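Local atomic coordinates of monopolin complex subunit CSM1 (Candida glabrata, PDB entry 6MJC), a protein that belongs to the monopolin complex and binds a peptide of the kinetochore protein Dsn1, consistent with a part in recruiting monopolin to kinetochores. Residues Met44-Gly49 with Val65-Leu70. Sequence-based numbering, arbitrary orientation.
Sequences MDYKLG and VIYVPL
Strands 44-52 and 63-69 form an antiparallel beta hairpin central to the Csm1 sheet, flanked by strands 30-37 and 94-96. Lys47 and Val68 are a hydrogen-bonded pair, with Lys47 N to Val68 O at 2.9 Å and Val68 N to Lys47 O at 2.8 Å; Gly49 and Ile66 repeat the pattern, and all four donors lie in the acceptor's carbonyl plane. The bond from Leu70 N to Asp45 O differs, since the donor stands 37° out of that plane. A water accepts from Asp45 N and donates to Leu70 O, linking the two residues a second time. Leu70 lays CD1 against the Tyr46 backbone, 3.7 Å from Tyr46 C.

On the face against helix 101-113, the side chains of Tyr46 and Tyr67 run across each other at about a right angle, while their ring planes are inclined at 46°; Phe104 meets both rings. Tyr46 holds CG in the crowded position between N and the carbonyl carbon (chi1 58°), and Tyr67 CE1 presses on Tyr46 CB at 3.5 Å. Leu48 CD2 lies at the edge of the Tyr67 ring, near its plane, 4.1 Å from Tyr67 CB. The other face carries Lys47, Ile66 and Val68 to the bound peptide; the extended Lys47 chain brings NZ to Tyr25 OH. Met44 bends at chi2, setting CE 3.6 Å from Pro69 CB and 3.5 Å from Tyr67 OH, itself hydrogen-bonded to Leu90 O.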
ATOM      1  N   MET A  44       5.022   0.355  -9.822  1.00 50.62           N
ATOM      2  CA  MET A  44       5.372   0.174  -8.430  1.00 45.07           C
ATOM      3  C   MET A  44       4.513  -0.931  -7.834  1.00 48.36           C
ATOM      4  O   MET A  44       3.287  -0.948  -8.028  1.00 47.95           O
ATOM      5  CB  MET A  44       5.170   1.479  -7.677  1.00 48.94           C
ATOM      6  CG  MET A  44       5.519   1.413  -6.229  1.00 52.97           C
ATOM      7  SD  MET A  44       7.327   1.355  -6.046  1.00 49.04           S
ATOM      8  CE  MET A  44       7.312   1.051  -4.314  1.00 48.04           C
ATOM      9  N   ASP A  45       5.172  -1.877  -7.176  1.00 43.33           N
ATOM     10  CA  ASP A  45       4.487  -2.895  -6.411  1.00 39.51           C
ATOM     11  C   ASP A  45       4.509  -2.513  -4.940  1.00 41.31           C
ATOM     12  O   ASP A  45       5.524  -2.037  -4.401  1.00 42.00           O
ATOM     13  CB  ASP A  45       5.105  -4.288  -6.616  1.00 48.68           C
ATOM     14  CG  ASP A  45       4.738  -4.916  -7.945  1.00 53.21           C
ATOM     15  OD1 ASP A  45       3.648  -5.508  -8.072  1.00 53.66           O
ATOM     16  OD2 ASP A  45       5.561  -4.844  -8.864  1.00 53.22           O
ATOM     17  N   TYR A  46       3.381  -2.719  -4.287  1.00 37.17           N
ATOM     18  CA  TYR A  46       3.278  -2.444  -2.858  1.00 39.81           C
ATOM     19  C   TYR A  46       2.170  -3.290  -2.262  1.00 39.02           C
ATOM     20  O   TYR A  46       1.290  -3.800  -2.961  1.00 44.20           O
ATOM     21  CB  TYR A  46       3.034  -0.947  -2.579  1.00 38.70           C
ATOM     22  CG  TYR A  46       1.791  -0.330  -3.210  1.00 37.12           C
ATOM     23  CD1 TYR A  46       0.591  -0.306  -2.515  1.00 40.13           C
ATOM     24  CD2 TYR A  46       1.830   0.254  -4.457  1.00 38.90           C
ATOM     25  CE1 TYR A  46      -0.576   0.272  -3.082  1.00 36.36           C
ATOM     26  CE2 TYR A  46       0.669   0.829  -5.038  1.00 39.08           C
ATOM     27  CZ  TYR A  46      -0.509   0.842  -4.337  1.00 38.75           C
ATOM     28  OH  TYR A  46      -1.656   1.422  -4.862  1.00 40.43           O
ATOM     29  N   LYS A  47       2.197  -3.389  -0.947  1.00 35.79           N
ATOM     30  CA  LYS A  47       1.168  -4.064  -0.167  1.00 38.25           C
ATOM     31  C   LYS A  47       0.464  -3.014   0.674  1.00 41.66           C
ATOM     32  O   LYS A  47       1.124  -2.133   1.219  1.00 38.38           O
ATOM     33  CB  LYS A  47       1.858  -5.120   0.704  1.00 42.56           C
ATOM     34  CG  LYS A  47       0.979  -6.026   1.505  1.00 48.77           C
ATOM     35  CD  LYS A  47       1.954  -6.949   2.289  1.00 57.39           C
ATOM     36  CE  LYS A  47       1.190  -7.804   3.238  1.00 60.37           C
ATOM     37  NZ  LYS A  47       2.139  -8.580   4.036  1.00 49.76           N
ATOM     38  N   LEU A  48      -0.873  -3.055   0.716  1.00 39.15           N
ATOM     39  CA  LEU A  48      -1.669  -2.230   1.617  1.00 34.89           C
ATOM     40  C   LEU A  48      -2.253  -3.116   2.705  1.00 39.79           C
ATOM     41  O   LEU A  48      -2.766  -4.210   2.430  1.00 44.86           O
ATOM     42  CB  LEU A  48      -2.813  -1.525   0.884  1.00 39.50           C
ATOM     43  CG  LEU A  48      -2.418  -0.365  -0.030  1.00 41.21           C
ATOM     44  CD1 LEU A  48      -3.663   0.279  -0.493  1.00 42.12           C
ATOM     45  CD2 LEU A  48      -1.492   0.638   0.662  1.00 40.14           C
ATOM     46  N   GLY A  49      -2.240  -2.610   3.917  1.00 37.63           N
ATOM     47  CA  GLY A  49      -2.954  -3.224   5.008  1.00 41.39           C
ATOM     48  C   GLY A  49      -4.007  -2.307   5.583  1.00 48.71           C
ATOM     49  O   GLY A  49      -3.727  -1.144   5.870  1.00 44.51           O
ATOM     50  N   VAL A  65      -4.266   2.653   7.592  1.00 42.45           N
ATOM     51  CA  VAL A  65      -3.700   1.998   6.421  1.00 38.69           C
ATOM     52  C   VAL A  65      -2.193   1.835   6.593  1.00 39.75           C
ATOM     53  O   VAL A  65      -1.476   2.773   6.969  1.00 40.79           O
ATOM     54  CB  VAL A  65      -3.993   2.777   5.133  1.00 39.63           C
ATOM     55  CG1 VAL A  65      -3.455   1.996   3.940  1.00 47.31           C
ATOM     56  CG2 VAL A  65      -5.479   3.024   4.908  1.00 40.50           C
ATOM     57  N   ILE A  66      -1.705   0.646   6.286  1.00 39.17           N
ATOM     58  CA  ILE A  66      -0.267   0.355   6.259  1.00 38.69           C
ATOM     59  C   ILE A  66       0.145   0.210   4.790  1.00 38.31           C
ATOM     60  O   ILE A  66      -0.412  -0.614   4.067  1.00 41.29           O
ATOM     61  CB  ILE A  66       0.098  -0.923   7.048  1.00 38.19           C
ATOM     62  CG1 ILE A  66      -0.421  -0.904   8.499  1.00 40.33           C
ATOM     63  CG2 ILE A  66       1.656  -1.162   6.973  1.00 44.30           C
ATOM     64  CD1 ILE A  66       0.077   0.187   9.464  1.00 43.65           C
ATOM     65  N   TYR A  67       1.217   0.902   4.395  1.00 37.18           N
ATOM     66  CA  TYR A  67       1.762   0.850   3.040  1.00 33.75           C
ATOM     67  C   TYR A  67       3.146   0.243   3.108  1.00 34.67           C
ATOM     68  O   TYR A  67       3.980   0.712   3.869  1.00 33.94           O
ATOM     69  CB  TYR A  67       1.864   2.249   2.400  1.00 41.89           C
ATOM     70  CG  TYR A  67       2.840   2.385   1.217  1.00 36.84           C
ATOM     71  CD1 TYR A  67       2.445   2.096  -0.083  1.00 39.06           C
ATOM     72  CD2 TYR A  67       4.110   2.868   1.400  1.00 37.04           C
ATOM     73  CE1 TYR A  67       3.317   2.261  -1.144  1.00 36.82           C
ATOM     74  CE2 TYR A  67       4.997   3.032   0.311  1.00 35.80           C
ATOM     75  CZ  TYR A  67       4.599   2.681  -0.940  1.00 34.76           C
ATOM     76  OH  TYR A  67       5.420   2.852  -2.025  1.00 37.06           O
ATOM     77  N   VAL A  68       3.384  -0.799   2.323  1.00 34.44           N
ATOM     78  CA  VAL A  68       4.670  -1.505   2.331  1.00 36.58           C
ATOM     79  C   VAL A  68       5.230  -1.522   0.913  1.00 37.14           C
ATOM     80  O   VAL A  68       4.676  -2.189   0.025  1.00 34.76           O
ATOM     81  CB  VAL A  68       4.511  -2.948   2.826  1.00 37.78           C
ATOM     82  CG1 VAL A  68       5.925  -3.640   2.934  1.00 40.12           C
ATOM     83  CG2 VAL A  68       3.823  -3.029   4.129  1.00 39.09           C
ATOM     84  N   PRO A  69       6.296  -0.792   0.610  1.00 35.18           N
ATOM     85  CA  PRO A  69       6.843  -0.863  -0.749  1.00 35.69           C
ATOM     86  C   PRO A  69       7.537  -2.202  -0.997  1.00 35.03           C
ATOM     87  O   PRO A  69       8.272  -2.690  -0.149  1.00 36.72           O
ATOM     88  CB  PRO A  69       7.823   0.312  -0.777  1.00 36.44           C
ATOM     89  CG  PRO A  69       8.290   0.468   0.619  1.00 38.48           C
ATOM     90  CD  PRO A  69       7.094   0.072   1.500  1.00 37.48           C
ATOM     91  N   LEU A  70       7.300  -2.793  -2.161  1.00 34.46           N
ATOM     92  CA  LEU A  70       7.899  -4.081  -2.516  1.00 39.17           C
ATOM     93  C   LEU A  70       8.994  -3.835  -3.553  1.00 37.10           C
ATOM     94  O   LEU A  70       8.775  -3.857  -4.766  1.00 41.65           O
ATOM     95  CB  LEU A  70       6.809  -5.021  -2.999  1.00 38.98           C
ATOM     96  CG  LEU A  70       5.664  -5.263  -2.029  1.00 40.39           C
ATOM     97  CD1 LEU A  70       4.509  -6.093  -2.718  1.00 44.97           C
ATOM     98  CD2 LEU A  70       6.098  -5.904  -0.737  1.00 45.69           C
TER
HETATM   99  O   HOH W   1       8.072  -1.793  -6.473  1.00 41.45           O